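Local coordinates for putative sulfatase yidJ (Bacteroides fragilis, PDB 2QZU), which probably hydrolyses sulfate esters as a metal-binding arylsulfatase of the sulfatase family, at residues Tyr177-Met182 with Asn197-Glu202; Tyr421-His426 with Asp433-Phe438; Tyr211-Lys216 with Lys298-Phe303; Asp360-Leu365 with Glu374-Val379. All blocks are in the same frame, centred on the assembly; numbering follows the deposited sequence.

Interaction 1: Tyr177-Met182 with Asn197-Glu202; sequences YHLKPM and NQWGPE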
loop_
_atom_site.group_PDB
_atom_site.type_symbol
_atom_site.label_atom_id
_atom_site.label_comp_id
_atom_site.label_asym_id
_atom_site.label_seq_id
_atom_site.Cartn_x
_atom_site.Cartn_y
_atom_site.Cartn_z
ATOM N N TYR A 177 5.662 7.723 -1.660
ATOM C CA TYR A 177 4.323 8.117 -1.231
ATOM C C TYR A 177 4.126 9.498 -1.869
ATOM O O TYR A 177 4.362 10.529 -1.242
ATOM C CB TYR A 177 4.249 8.209 0.296
ATOM C CG TYR A 177 2.854 8.498 0.794
ATOM C CD1 TYR A 177 1.863 7.515 0.758
ATOM C CD2 TYR A 177 2.507 9.772 1.238
ATOM C CE1 TYR A 177 0.556 7.798 1.149
ATOM C CE2 TYR A 177 1.207 10.067 1.632
ATOM C CZ TYR A 177 0.236 9.077 1.581
ATOM O OH TYR A 177 -1.056 9.379 1.947
ATOM N N HIS A 178 3.699 9.490 -3.131
ATOM C CA HIS A 178 3.517 10.706 -3.931
ATOM C C HIS A 178 2.635 11.815 -3.372
ATOM O O HIS A 178 2.828 12.987 -3.711
ATOM C CB HIS A 178 2.987 10.329 -5.314
ATOM C CG HIS A 178 3.779 9.258 -5.992
ATOM N ND1 HIS A 178 3.186 8.222 -6.685
ATOM C CD2 HIS A 178 5.115 9.066 -6.099
ATOM C CE1 HIS A 178 4.123 7.439 -7.187
ATOM N NE2 HIS A 178 5.303 7.928 -6.849
ATOM N N LEU A 179 1.669 11.452 -2.533
ATOM C CA LEU A 179 0.743 12.428 -1.958
ATOM C C LEU A 179 1.344 13.298 -0.855
ATOM O O LEU A 179 0.774 14.327 -0.493
ATOM C CB LEU A 179 -0.505 11.713 -1.431
ATOM C CG LEU A 179 -1.274 10.877 -2.461
ATOM C CD1 LEU A 179 -2.417 10.139 -1.783
ATOM C CD2 LEU A 179 -1.791 11.776 -3.568
ATOM N N LYS A 180 2.482 12.879 -0.311
ATOM C CA LYS A 180 3.169 13.651 0.720
ATOM C C LYS A 180 4.665 13.395 0.581
ATOM O O LYS A 180 5.285 12.775 1.442
ATOM C CB LYS A 180 2.699 13.247 2.120
ATOM C CG LYS A 180 3.238 14.167 3.216
ATOM C CD LYS A 180 2.927 13.643 4.614
ATOM C CE LYS A 180 3.470 14.585 5.683
ATOM N NZ LYS A 180 3.287 14.058 7.065
ATOM N N PRO A 181 5.268 13.879 -0.517
ATOM C CA PRO A 181 6.697 13.703 -0.786
ATOM C C PRO A 181 7.572 14.508 0.163
ATOM O O PRO A 181 7.096 15.423 0.830
ATOM C CB PRO A 181 6.829 14.180 -2.227
ATOM C CG PRO A 181 5.846 15.311 -2.275
ATOM C CD PRO A 181 4.640 14.719 -1.552
HETATM N N MSE A 182 8.849 14.147 0.238
HETATM C CA MSE A 182 9.786 14.881 1.076
HETATM C C MSE A 182 10.969 15.316 0.228
HETATM O O MSE A 182 11.257 14.722 -0.818
HETATM C CB MSE A 182 10.240 14.045 2.285
HETATM C CG MSE A 182 10.577 12.601 2.000
HETATM SE SE MSE A 182 12.292 12.386 1.163
HETATM C CE MSE A 182 12.479 10.483 1.302
ATOM N N ASN A 197 2.538 18.842 1.430
ATOM C CA ASN A 197 1.187 18.302 1.292
ATOM C C ASN A 197 0.647 18.644 -0.091
ATOM O O ASN A 197 -0.316 19.392 -0.237
ATOM C CB ASN A 197 0.275 18.879 2.381
ATOM C CG ASN A 197 0.594 18.330 3.767
ATOM O OD1 ASN A 197 0.180 18.893 4.780
ATOM N ND2 ASN A 197 1.321 17.217 3.814
ATOM N N GLN A 198 1.293 18.083 -1.106
ATOM C CA GLN A 198 0.926 18.306 -2.497
ATOM C C GLN A 198 1.499 17.149 -3.306
ATOM O O GLN A 198 2.509 16.565 -2.915
ATOM C CB GLN A 198 1.516 19.640 -2.973
ATOM C CG GLN A 198 1.315 19.949 -4.444
ATOM C CD GLN A 198 1.608 21.403 -4.775
ATOM O OE1 GLN A 198 2.593 21.975 -4.305
ATOM N NE2 GLN A 198 0.751 22.010 -5.590
ATOM N N TRP A 199 0.857 16.815 -4.421
ATOM C CA TRP A 199 1.334 15.711 -5.252
ATOM C C TRP A 199 2.730 16.057 -5.768
ATOM O O TRP A 199 2.967 17.171 -6.227
ATOM C CB TRP A 199 0.361 15.468 -6.416
ATOM C CG TRP A 199 0.572 14.155 -7.139
ATOM C CD1 TRP A 199 0.749 12.919 -6.573
ATOM C CD2 TRP A 199 0.574 13.948 -8.556
ATOM N NE1 TRP A 199 0.860 11.958 -7.553
ATOM C CE2 TRP A 199 0.756 12.563 -8.781
ATOM C CE3 TRP A 199 0.438 14.801 -9.662
ATOM C CZ2 TRP A 199 0.806 12.008 -10.066
ATOM C CZ3 TRP A 199 0.486 14.249 -10.944
ATOM C CH2 TRP A 199 0.669 12.865 -11.133
ATOM N N GLY A 200 3.647 15.098 -5.679
ATOM C CA GLY A 200 5.018 15.319 -6.112
ATOM C C GLY A 200 5.217 16.130 -7.380
ATOM O O GLY A 200 5.840 17.193 -7.335
ATOM N N PRO A 201 4.710 15.655 -8.531
ATOM C CA PRO A 201 4.847 16.352 -9.814
ATOM C C PRO A 201 4.346 17.789 -9.781
ATOM O O PRO A 201 4.873 18.646 -10.483
ATOM C CB PRO A 201 4.036 15.479 -10.768
ATOM C CG PRO A 201 4.240 14.105 -10.197
ATOM C CD PRO A 201 4.036 14.357 -8.716
ATOM N N GLU A 202 3.314 18.031 -8.976
ATOM C CA GLU A 202 2.735 19.364 -8.837
ATOM C C GLU A 202 3.711 20.311 -8.160
ATOM O O GLU A 202 3.939 21.425 -8.633
ATOM C CB GLU A 202 1.453 19.306 -8.005
ATOM C CG GLU A 202 0.184 19.147 -8.801
ATOM C CD GLU A 202 -1.051 19.210 -7.920
ATOM O OE1 GLU A 202 -1.149 20.158 -7.110
ATOM O OE2 GLU A 202 -1.917 18.318 -8.039
#
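N197 lays its side-chain amide alongside the aliphatic stem of K180, the two pointing the same way, with N197 ND2 3.7 Å from K180 CG. K180 keeps an extended chain there, CG anti to the backbone N (chi1 -172°), and its charged end has a cation-pi partner in Y195. At Q198 the backbone does the touching: its O comes within 3.1 Å of P181 CD. The side chain of Q198 turns back instead to E202 of its own segment. W199 stands at the N-cap position of helix 200-213, and the type I turn Y177-K180 packs against this helix start. W199 CD1 and NE1 meet H178, NE1 lying 3.5 Å from H178 CB, while that N-H is hydrogen-bonded to L237 O. L179 CD2 approaches W199 CD1 obliquely at 4.1 Å. G200, opening the helix, donates its N-H to H178 O over 3.0 Å (151° at the hydrogen), in the carbonyl plane, and its CA lies 3.9 Å from P181 CG.

Interaction 2: Tyr421-His426 with Asp433-Phe438; sequences YTYAVH and DNVILF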
loop_
_atom_site.group_PDB
_atom_site.type_symbol
_atom_site.label_atom_id
_atom_site.label_comp_id
_atom_site.label_asym_id
_atom_site.label_seq_id
_atom_site.Cartn_x
_atom_site.Cartn_y
_atom_site.Cartn_z
ATOM N N TYR A 421 16.167 -7.726 -33.767
ATOM C CA TYR A 421 16.368 -8.761 -32.754
ATOM C C TYR A 421 16.781 -8.285 -31.364
ATOM O O TYR A 421 17.410 -7.243 -31.207
ATOM C CB TYR A 421 17.462 -9.732 -33.220
ATOM C CG TYR A 421 17.180 -10.471 -34.509
ATOM C CD1 TYR A 421 16.338 -11.582 -34.528
ATOM C CD2 TYR A 421 17.764 -10.062 -35.709
ATOM C CE1 TYR A 421 16.085 -12.273 -35.714
ATOM C CE2 TYR A 421 17.517 -10.745 -36.899
ATOM C CZ TYR A 421 16.677 -11.847 -36.891
ATOM O OH TYR A 421 16.427 -12.523 -38.066
ATOM N N THR A 422 16.413 -9.071 -30.357
ATOM C CA THR A 422 16.836 -8.811 -28.987
ATOM C C THR A 422 17.533 -10.114 -28.611
ATOM O O THR A 422 16.912 -11.179 -28.602
ATOM C CB THR A 422 15.658 -8.548 -28.031
ATOM O OG1 THR A 422 15.028 -7.311 -28.383
ATOM C CG2 THR A 422 16.158 -8.448 -26.588
ATOM N N TYR A 423 18.832 -10.025 -28.342
ATOM C CA TYR A 423 19.643 -11.188 -27.993
ATOM C C TYR A 423 20.235 -11.005 -26.607
ATOM O O TYR A 423 20.668 -9.911 -26.251
ATOM C CB TYR A 423 20.778 -11.347 -29.012
ATOM C CG TYR A 423 21.756 -12.463 -28.709
ATOM C CD1 TYR A 423 21.417 -13.795 -28.936
ATOM C CD2 TYR A 423 23.024 -12.182 -28.199
ATOM C CE1 TYR A 423 22.317 -14.822 -28.663
ATOM C CE2 TYR A 423 23.933 -13.203 -27.923
ATOM C CZ TYR A 423 23.570 -14.520 -28.158
ATOM O OH TYR A 423 24.456 -15.533 -27.886
ATOM N N ALA A 424 20.245 -12.072 -25.818
ATOM C CA ALA A 424 20.816 -11.994 -24.484
ATOM C C ALA A 424 21.359 -13.340 -24.040
ATOM O O ALA A 424 20.835 -14.390 -24.415
ATOM C CB ALA A 424 19.773 -11.509 -23.497
ATOM N N VAL A 425 22.429 -13.300 -23.256
ATOM C CA VAL A 425 23.017 -14.515 -22.718
ATOM C C VAL A 425 23.099 -14.340 -21.213
ATOM O O VAL A 425 23.282 -13.225 -20.713
ATOM C CB VAL A 425 24.443 -14.794 -23.272
ATOM C CG1 VAL A 425 24.396 -14.941 -24.786
ATOM C CG2 VAL A 425 25.406 -13.688 -22.863
ATOM N N HIS A 426 22.929 -15.434 -20.486
ATOM C CA HIS A 426 23.016 -15.376 -19.041
ATOM C C HIS A 426 24.200 -16.207 -18.593
ATOM O O HIS A 426 24.530 -17.219 -19.209
ATOM C CB HIS A 426 21.738 -15.905 -18.386
ATOM C CG HIS A 426 21.767 -15.847 -16.892
ATOM N ND1 HIS A 426 22.285 -16.861 -16.113
ATOM C CD2 HIS A 426 21.393 -14.868 -16.032
ATOM C CE1 HIS A 426 22.230 -16.511 -14.841
ATOM N NE2 HIS A 426 21.693 -15.306 -14.765
ATOM N N ASP A 433 24.860 -19.697 -19.065
ATOM C CA ASP A 433 23.747 -20.475 -18.532
ATOM C C ASP A 433 22.490 -20.561 -19.399
ATOM O O ASP A 433 21.706 -21.502 -19.275
ATOM C CB ASP A 433 23.353 -19.840 -17.197
ATOM C CG ASP A 433 22.944 -20.848 -16.161
ATOM O OD1 ASP A 433 22.214 -21.805 -16.500
ATOM O OD2 ASP A 433 23.347 -20.663 -14.995
ATOM N N ASN A 434 22.280 -19.566 -20.252
ATOM C CA ASN A 434 21.079 -19.529 -21.075
ATOM C C ASN A 434 21.314 -18.596 -22.256
ATOM O O ASN A 434 22.127 -17.679 -22.173
ATOM C CB ASN A 434 19.914 -19.003 -20.221
ATOM C CG ASN A 434 18.546 -19.300 -20.817
ATOM O OD1 ASN A 434 17.525 -18.821 -20.316
ATOM N ND2 ASN A 434 18.514 -20.094 -21.877
ATOM N N VAL A 435 20.609 -18.849 -23.354
ATOM C CA VAL A 435 20.708 -18.025 -24.549
ATOM C C VAL A 435 19.287 -17.681 -24.977
ATOM O O VAL A 435 18.434 -18.559 -25.108
ATOM C CB VAL A 435 21.426 -18.769 -25.705
ATOM C CG1 VAL A 435 21.527 -17.863 -26.920
ATOM C CG2 VAL A 435 22.817 -19.201 -25.259
ATOM N N ILE A 436 19.036 -16.396 -25.185
ATOM C CA ILE A 436 17.712 -15.932 -25.566
ATOM C C ILE A 436 17.770 -15.088 -26.833
ATOM O O ILE A 436 18.636 -14.229 -26.978
ATOM C CB ILE A 436 17.096 -15.103 -24.420
ATOM C CG1 ILE A 436 17.030 -15.962 -23.153
ATOM C CG2 ILE A 436 15.708 -14.607 -24.807
ATOM C CD1 ILE A 436 16.822 -15.174 -21.878
ATOM N N LEU A 437 16.845 -15.341 -27.753
ATOM C CA LEU A 437 16.792 -14.592 -28.997
ATOM C C LEU A 437 15.348 -14.404 -29.437
ATOM O O LEU A 437 14.594 -15.368 -29.547
ATOM C CB LEU A 437 17.576 -15.314 -30.099
ATOM C CG LEU A 437 17.549 -14.666 -31.489
ATOM C CD1 LEU A 437 18.125 -13.259 -31.416
ATOM C CD2 LEU A 437 18.345 -15.521 -32.469
ATOM N N PHE A 438 14.966 -13.153 -29.669
ATOM C CA PHE A 438 13.616 -12.836 -30.119
ATOM C C PHE A 438 13.676 -12.073 -31.435
ATOM O O PHE A 438 14.489 -11.159 -31.596
ATOM C CB PHE A 438 12.878 -11.953 -29.104
ATOM C CG PHE A 438 12.600 -12.619 -27.792
ATOM C CD1 PHE A 438 13.183 -12.137 -26.620
ATOM C CD2 PHE A 438 11.734 -13.704 -27.714
ATOM C CE1 PHE A 438 12.899 -12.730 -25.386
ATOM C CE2 PHE A 438 11.446 -14.303 -26.493
ATOM C CZ PHE A 438 12.029 -13.815 -25.325
#
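Y423 and V435 meet on one face of an antiparallel hairpin, whose strand axes lie 4.6 Å apart at 174°. Y423 CB lies 4.1 Å from L437 CD1. Further out, Y423 CD1 comes to 3.4 Å from I436 O. Y423 CE1 then reaches V435 CG1 at 3.6 Å, and Y423 OH also borders that methyl. Y423 CG is anti to the backbone N (chi1 176°), and the ring crosses both V435 and L437 obliquely. Beyond the hairpin, this ring meets F461 of helix 455-471, against which V425 and V435 also pack. The backbones are joined through the hydrogen-bonded pairs T422-F438, A424-I436 and H426-N434; in the middle one, I436 N to A424 O spans 2.8 Å with 162° at the hydrogen. At the H426 end, D433 and N434 both face H426, a classic beta bulge: H426 O accepts weakly from N434 N, and from D433 N at a doubtfully short distance. D433 CB sits at the edge of the H426 imidazole, 3.3 Å from ND1, while D433 OD2 is hydrogen-bonded to T428. Backbone groups of the hydrogen-bonded pairs are thus satisfied between the strands, those of Y423 and V425 by strand 412-417, and largely apolar side-chain contact joins the hairpin to helix 455-471.

Interaction 3: Tyr211-Lys216 with Lys298-Phe303; sequences YINGQK and KQNNLF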
loop_
_atom_site.group_PDB
_atom_site.type_symbol
_atom_site.label_atom_id
_atom_site.label_comp_id
_atom_site.label_asym_id
_atom_site.label_seq_id
_atom_site.Cartn_x
_atom_site.Cartn_y
_atom_site.Cartn_z
ATOM N N TYR A 211 12.280 28.471 -10.610
ATOM C CA TYR A 211 13.661 28.468 -11.087
ATOM C C TYR A 211 13.736 29.110 -12.471
ATOM O O TYR A 211 14.581 29.970 -12.728
ATOM C CB TYR A 211 14.200 27.039 -11.173
ATOM C CG TYR A 211 15.676 26.984 -11.498
ATOM C CD1 TYR A 211 16.632 27.228 -10.516
ATOM C CD2 TYR A 211 16.115 26.703 -12.790
ATOM C CE1 TYR A 211 17.992 27.192 -10.809
ATOM C CE2 TYR A 211 17.476 26.665 -13.096
ATOM C CZ TYR A 211 18.405 26.910 -12.099
ATOM O OH TYR A 211 19.752 26.869 -12.385
ATOM N N ILE A 212 12.846 28.683 -13.358
ATOM C CA ILE A 212 12.797 29.205 -14.717
ATOM C C ILE A 212 12.515 30.711 -14.750
ATOM O O ILE A 212 13.137 31.444 -15.524
ATOM C CB ILE A 212 11.739 28.441 -15.548
ATOM C CG1 ILE A 212 12.229 27.005 -15.778
ATOM C CG2 ILE A 212 11.492 29.150 -16.866
ATOM C CD1 ILE A 212 11.198 26.069 -16.389
ATOM N N ASN A 213 11.589 31.171 -13.914
ATOM C CA ASN A 213 11.267 32.595 -13.856
ATOM C C ASN A 213 12.534 33.382 -13.514
ATOM O O ASN A 213 12.763 34.468 -14.044
ATOM C CB ASN A 213 10.205 32.866 -12.786
ATOM C CG ASN A 213 8.821 32.382 -13.185
ATOM O OD1 ASN A 213 7.903 32.349 -12.361
ATOM N ND2 ASN A 213 8.657 32.010 -14.448
ATOM N N GLY A 214 13.351 32.814 -12.631
ATOM C CA GLY A 214 14.577 33.470 -12.221
ATOM C C GLY A 214 15.673 33.518 -13.270
ATOM O O GLY A 214 16.699 34.162 -13.059
ATOM N N GLN A 215 15.465 32.845 -14.399
ATOM C CA GLN A 215 16.459 32.819 -15.470
ATOM C C GLN A 215 16.066 33.751 -16.614
ATOM O O GLN A 215 16.764 33.837 -17.626
ATOM C CB GLN A 215 16.607 31.396 -16.034
ATOM C CG GLN A 215 16.824 30.297 -15.001
ATOM C CD GLN A 215 18.006 30.564 -14.096
ATOM O OE1 GLN A 215 19.116 30.812 -14.561
ATOM N NE2 GLN A 215 17.772 30.511 -12.788
ATOM N N LYS A 216 14.953 34.455 -16.449
ATOM C CA LYS A 216 14.452 35.343 -17.491
ATOM C C LYS A 216 15.408 36.422 -18.020
ATOM O O LYS A 216 15.321 36.794 -19.188
ATOM C CB LYS A 216 13.148 36.003 -17.025
ATOM C CG LYS A 216 12.409 36.744 -18.132
ATOM C CD LYS A 216 11.135 37.397 -17.617
ATOM C CE LYS A 216 10.423 38.149 -18.728
ATOM N NZ LYS A 216 9.214 38.863 -18.226
ATOM N N LYS A 298 7.985 29.205 -22.251
ATOM C CA LYS A 298 7.454 30.073 -23.300
ATOM C C LYS A 298 7.150 31.485 -22.787
ATOM O O LYS A 298 7.407 32.475 -23.479
ATOM C CB LYS A 298 6.192 29.451 -23.906
ATOM C CG LYS A 298 6.463 28.238 -24.782
ATOM C CD LYS A 298 5.166 27.681 -25.364
ATOM C CE LYS A 298 5.431 26.684 -26.486
ATOM N NZ LYS A 298 6.236 25.522 -26.035
ATOM N N GLN A 299 6.610 31.572 -21.575
ATOM C CA GLN A 299 6.277 32.854 -20.959
ATOM C C GLN A 299 7.517 33.724 -20.747
ATOM O O GLN A 299 7.452 34.951 -20.842
ATOM C CB GLN A 299 5.581 32.616 -19.611
ATOM C CG GLN A 299 5.291 33.872 -18.787
ATOM C CD GLN A 299 4.321 34.819 -19.468
ATOM O OE1 GLN A 299 3.293 34.400 -19.998
ATOM N NE2 GLN A 299 4.639 36.108 -19.444
ATOM N N ASN A 300 8.646 33.081 -20.468
ATOM C CA ASN A 300 9.900 33.787 -20.225
ATOM C C ASN A 300 10.790 33.870 -21.461
ATOM O O ASN A 300 11.946 34.284 -21.365
ATOM C CB ASN A 300 10.663 33.102 -19.084
ATOM C CG ASN A 300 10.026 33.344 -17.725
ATOM O OD1 ASN A 300 10.079 34.455 -17.195
ATOM N ND2 ASN A 300 9.419 32.310 -17.157
ATOM N N ASN A 301 10.254 33.482 -22.615
ATOM C CA ASN A 301 11.016 33.509 -23.867
ATOM C C ASN A 301 12.277 32.656 -23.737
ATOM O O ASN A 301 13.342 33.001 -24.265
ATOM C CB ASN A 301 11.392 34.948 -24.229
ATOM C CG ASN A 301 10.207 35.746 -24.742
ATOM O OD1 ASN A 301 10.280 36.966 -24.889
ATOM N ND2 ASN A 301 9.110 35.056 -25.027
ATOM N N LEU A 302 12.138 31.541 -23.026
ATOM C CA LEU A 302 13.240 30.616 -22.789
ATOM C C LEU A 302 12.946 29.234 -23.363
ATOM O O LEU A 302 13.498 28.239 -22.895
ATOM C CB LEU A 302 13.495 30.478 -21.286
ATOM C CG LEU A 302 13.929 31.713 -20.493
ATOM C CD1 LEU A 302 13.957 31.393 -18.996
ATOM C CD2 LEU A 302 15.300 32.157 -20.977
ATOM N N PHE A 303 12.072 29.165 -24.361
ATOM C CA PHE A 303 11.727 27.881 -24.959
ATOM C C PHE A 303 12.472 27.640 -26.267
ATOM O O PHE A 303 12.984 26.546 -26.505
ATOM C CB PHE A 303 10.217 27.789 -25.217
ATOM C CG PHE A 303 9.779 26.460 -25.786
ATOM C CD1 PHE A 303 9.860 25.299 -25.021
ATOM C CD2 PHE A 303 9.301 26.368 -27.092
ATOM C CE1 PHE A 303 9.477 24.067 -25.549
ATOM C CE2 PHE A 303 8.916 25.138 -27.632
ATOM C CZ PHE A 303 9.002 23.985 -26.856
HETATM O O HOH W 1 14.330 35.512 -21.603
HETATM O O HOH W 2 7.567 37.538 -20.131
#
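K216 and N300 bring their backbones to 5.5 Å between CA atoms, where the type I turn N213-K216 meets the chain just leaving helix 267-299. N300 is the central side chain. Its amide crosses the lysine chain at about a right angle, placing OD1 3.2 Å from K216 CD, against the methylene groups. All four K216 torsions are near anti (chi1 -169°, the others close to 180°), and this extended chain runs past N300 to a water, 2.8 Å from K216 NZ, that also donates to Q299 O. A second water donates to both K216 O and N300 O, the latter at 2.7 Å, and bridges the two backbones. The N300 ND2 end lies 3.8 Å from I212 CG2 and is hydrogen-bonded to A296 O. Deeper in, L302 CD1 fits between I212 and Q215: it is 3.6 Å from I212 O and 4.0 Å from Q215 CB. L302 also packs on F222 of strand 222-228. A Schellman motif ends helix 267-299 within 298-303, with N301 at positive phi as the C-prime residue. The contact therefore joins two C-terminal helix ends beside the central mixed sheet of this alkaline phosphatase-like fold.

Interaction 4: Asp360-Leu365 with Glu374-Val379; sequences DLYPTL and EIPETV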
loop_
_atom_site.group_PDB
_atom_site.type_symbol
_atom_site.label_atom_id
_atom_site.label_comp_id
_atom_site.label_asym_id
_atom_site.label_seq_id
_atom_site.Cartn_x
_atom_site.Cartn_y
_atom_site.Cartn_z
ATOM N N ASP A 360 22.948 7.651 -23.639
ATOM C CA ASP A 360 23.651 8.367 -24.700
ATOM C C ASP A 360 23.475 9.875 -24.580
ATOM O O ASP A 360 24.148 10.637 -25.277
ATOM C CB ASP A 360 23.148 7.927 -26.079
ATOM C CG ASP A 360 23.378 6.455 -26.338
ATOM O OD1 ASP A 360 24.396 5.914 -25.847
ATOM O OD2 ASP A 360 22.548 5.844 -27.048
ATOM N N LEU A 361 22.582 10.309 -23.695
ATOM C CA LEU A 361 22.321 11.735 -23.551
ATOM C C LEU A 361 23.498 12.593 -23.080
ATOM O O LEU A 361 23.570 13.772 -23.423
ATOM C CB LEU A 361 21.092 11.955 -22.656
ATOM C CG LEU A 361 19.784 11.503 -23.324
ATOM C CD1 LEU A 361 18.632 11.595 -22.336
ATOM C CD2 LEU A 361 19.502 12.369 -24.548
ATOM N N TYR A 362 24.423 12.011 -22.319
ATOM C CA TYR A 362 25.596 12.750 -21.836
ATOM C C TYR A 362 26.401 13.284 -23.038
ATOM O O TYR A 362 26.465 14.497 -23.252
ATOM C CB TYR A 362 26.454 11.827 -20.949
ATOM C CG TYR A 362 27.652 12.440 -20.239
ATOM C CD1 TYR A 362 28.531 13.305 -20.898
ATOM C CD2 TYR A 362 27.973 12.050 -18.937
ATOM C CE1 TYR A 362 29.700 13.757 -20.277
ATOM C CE2 TYR A 362 29.132 12.488 -18.314
ATOM C CZ TYR A 362 29.994 13.340 -18.983
ATOM O OH TYR A 362 31.141 13.767 -18.357
ATOM N N PRO A 363 27.004 12.394 -23.853
ATOM C CA PRO A 363 27.762 12.936 -24.988
ATOM C C PRO A 363 26.894 13.629 -26.043
ATOM O O PRO A 363 27.297 14.640 -26.619
ATOM C CB PRO A 363 28.481 11.709 -25.543
ATOM C CG PRO A 363 27.507 10.610 -25.272
ATOM C CD PRO A 363 27.038 10.918 -23.859
ATOM N N THR A 364 25.705 13.088 -26.286
ATOM C CA THR A 364 24.801 13.658 -27.281
ATOM C C THR A 364 24.411 15.103 -26.971
ATOM O O THR A 364 24.558 15.982 -27.821
ATOM C CB THR A 364 23.526 12.793 -27.424
ATOM O OG1 THR A 364 23.901 11.461 -27.806
ATOM C CG2 THR A 364 22.592 13.370 -28.489
ATOM N N LEU A 365 23.925 15.357 -25.758
ATOM C CA LEU A 365 23.521 16.713 -25.389
ATOM C C LEU A 365 24.711 17.670 -25.335
ATOM O O LEU A 365 24.643 18.783 -25.852
ATOM C CB LEU A 365 22.794 16.707 -24.040
ATOM C CG LEU A 365 21.400 16.061 -24.037
ATOM C CD1 LEU A 365 20.908 15.889 -22.604
ATOM C CD2 LEU A 365 20.432 16.930 -24.834
ATOM N N GLU A 374 34.584 18.939 -24.361
ATOM C CA GLU A 374 34.553 18.740 -22.913
ATOM C C GLU A 374 34.116 17.346 -22.468
ATOM O O GLU A 374 34.111 17.057 -21.273
ATOM C CB GLU A 374 33.636 19.776 -22.245
ATOM C CG GLU A 374 33.965 21.230 -22.561
ATOM C CD GLU A 374 35.399 21.597 -22.239
ATOM O OE1 GLU A 374 35.868 21.270 -21.127
ATOM O OE2 GLU A 374 36.057 22.220 -23.098
ATOM N N ILE A 375 33.741 16.486 -23.411
ATOM C CA ILE A 375 33.328 15.127 -23.061
ATOM C C ILE A 375 34.577 14.365 -22.614
ATOM O O ILE A 375 35.555 14.278 -23.355
ATOM C CB ILE A 375 32.692 14.409 -24.271
ATOM C CG1 ILE A 375 31.441 15.166 -24.723
ATOM C CG2 ILE A 375 32.312 12.982 -23.896
ATOM C CD1 ILE A 375 30.836 14.636 -26.007
ATOM N N PRO A 376 34.569 13.821 -21.387
ATOM C CA PRO A 376 35.728 13.079 -20.881
ATOM C C PRO A 376 36.049 11.860 -21.739
ATOM O O PRO A 376 35.173 11.309 -22.410
ATOM C CB PRO A 376 35.294 12.676 -19.472
ATOM C CG PRO A 376 34.318 13.741 -19.093
ATOM C CD PRO A 376 33.524 13.920 -20.352
ATOM N N GLU A 377 37.310 11.444 -21.710
ATOM C CA GLU A 377 37.744 10.277 -22.467
ATOM C C GLU A 377 37.127 9.032 -21.833
ATOM O O GLU A 377 37.074 7.968 -22.447
ATOM C CB GLU A 377 39.274 10.179 -22.437
ATOM C CG GLU A 377 39.848 8.947 -23.120
ATOM C CD GLU A 377 39.500 8.878 -24.594
ATOM O OE1 GLU A 377 39.868 9.811 -25.340
ATOM O OE2 GLU A 377 38.859 7.888 -25.009
ATOM N N THR A 378 36.648 9.181 -20.604
ATOM C CA THR A 378 36.046 8.073 -19.874
ATOM C C THR A 378 34.624 7.738 -20.335
ATOM O O THR A 378 34.111 6.663 -20.032
ATOM C CB THR A 378 36.033 8.359 -18.350
ATOM O OG1 THR A 378 35.591 7.190 -17.648
ATOM C CG2 THR A 378 35.101 9.520 -18.022
ATOM N N VAL A 379 33.989 8.651 -21.066
ATOM C CA VAL A 379 32.628 8.417 -21.553
ATOM C C VAL A 379 32.609 7.317 -22.623
ATOM O O VAL A 379 33.379 7.350 -23.586
ATOM C CB VAL A 379 32.008 9.728 -22.098
ATOM C CG1 VAL A 379 30.696 9.445 -22.822
ATOM C CG2 VAL A 379 31.762 10.688 -20.940
#
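V379 sets its CG2 methyl over one face of the Y362 ring, a CH-pi contact 3.9 Å from the centroid and 19° off the ring normal. The methyl is displaced toward the rim, and V379 CG2 is nearest Y362 CZ, at 3.7 Å. V379 uses its two branches differently: CG2 covers the tyrosine, whereas CG1, anti to the backbone N (chi1 170°), lies 4.1 Å from P363 CD. P376 comes obliquely to the phenol end of the ring, with CD 3.1 Å from Y362 OH and 3.8 Å from Y362 CE1. That hydroxyl is hydrogen-bonded to R114 O, so its polar end is satisfied while the proline packs against it. I375 completes the contact through its terminal methyl: CD1 lies 3.8 Å from P363 CB and 3.6 Å from P363 O. The type I turn P376-V379, closed by V379 N to P376 O, brings P376 and V379 round to the same tyrosine. Y362 and P363 lie on helix 361-368; W116 of helix 116-122 meets the Y362 ring edge-to-face, and L361 and L365 of helix 361-368 pack on F32 of strand 29-35.

Interactions 1 and 3 share helix 200-213, interaction 1 at its N-terminal end and interaction 3 at its C-terminal end, with centres 24 Å apart and nearest atoms about 11 Å apart. Helix 267-299 also lies beside both: N289 touches W199 in the first, and the helix ends within the third. Interaction 4 has its centre 27 Å from that of interaction 3 and 29 Å from that of interaction 2. Interaction 2 lies in the separate four-stranded antiparallel sheet, its centre 40 Å from that of interaction 1, on the opposite side of the chain's centre. None of the four includes S76, the predicted site of 3-oxoalanine, a modification absent from this structure.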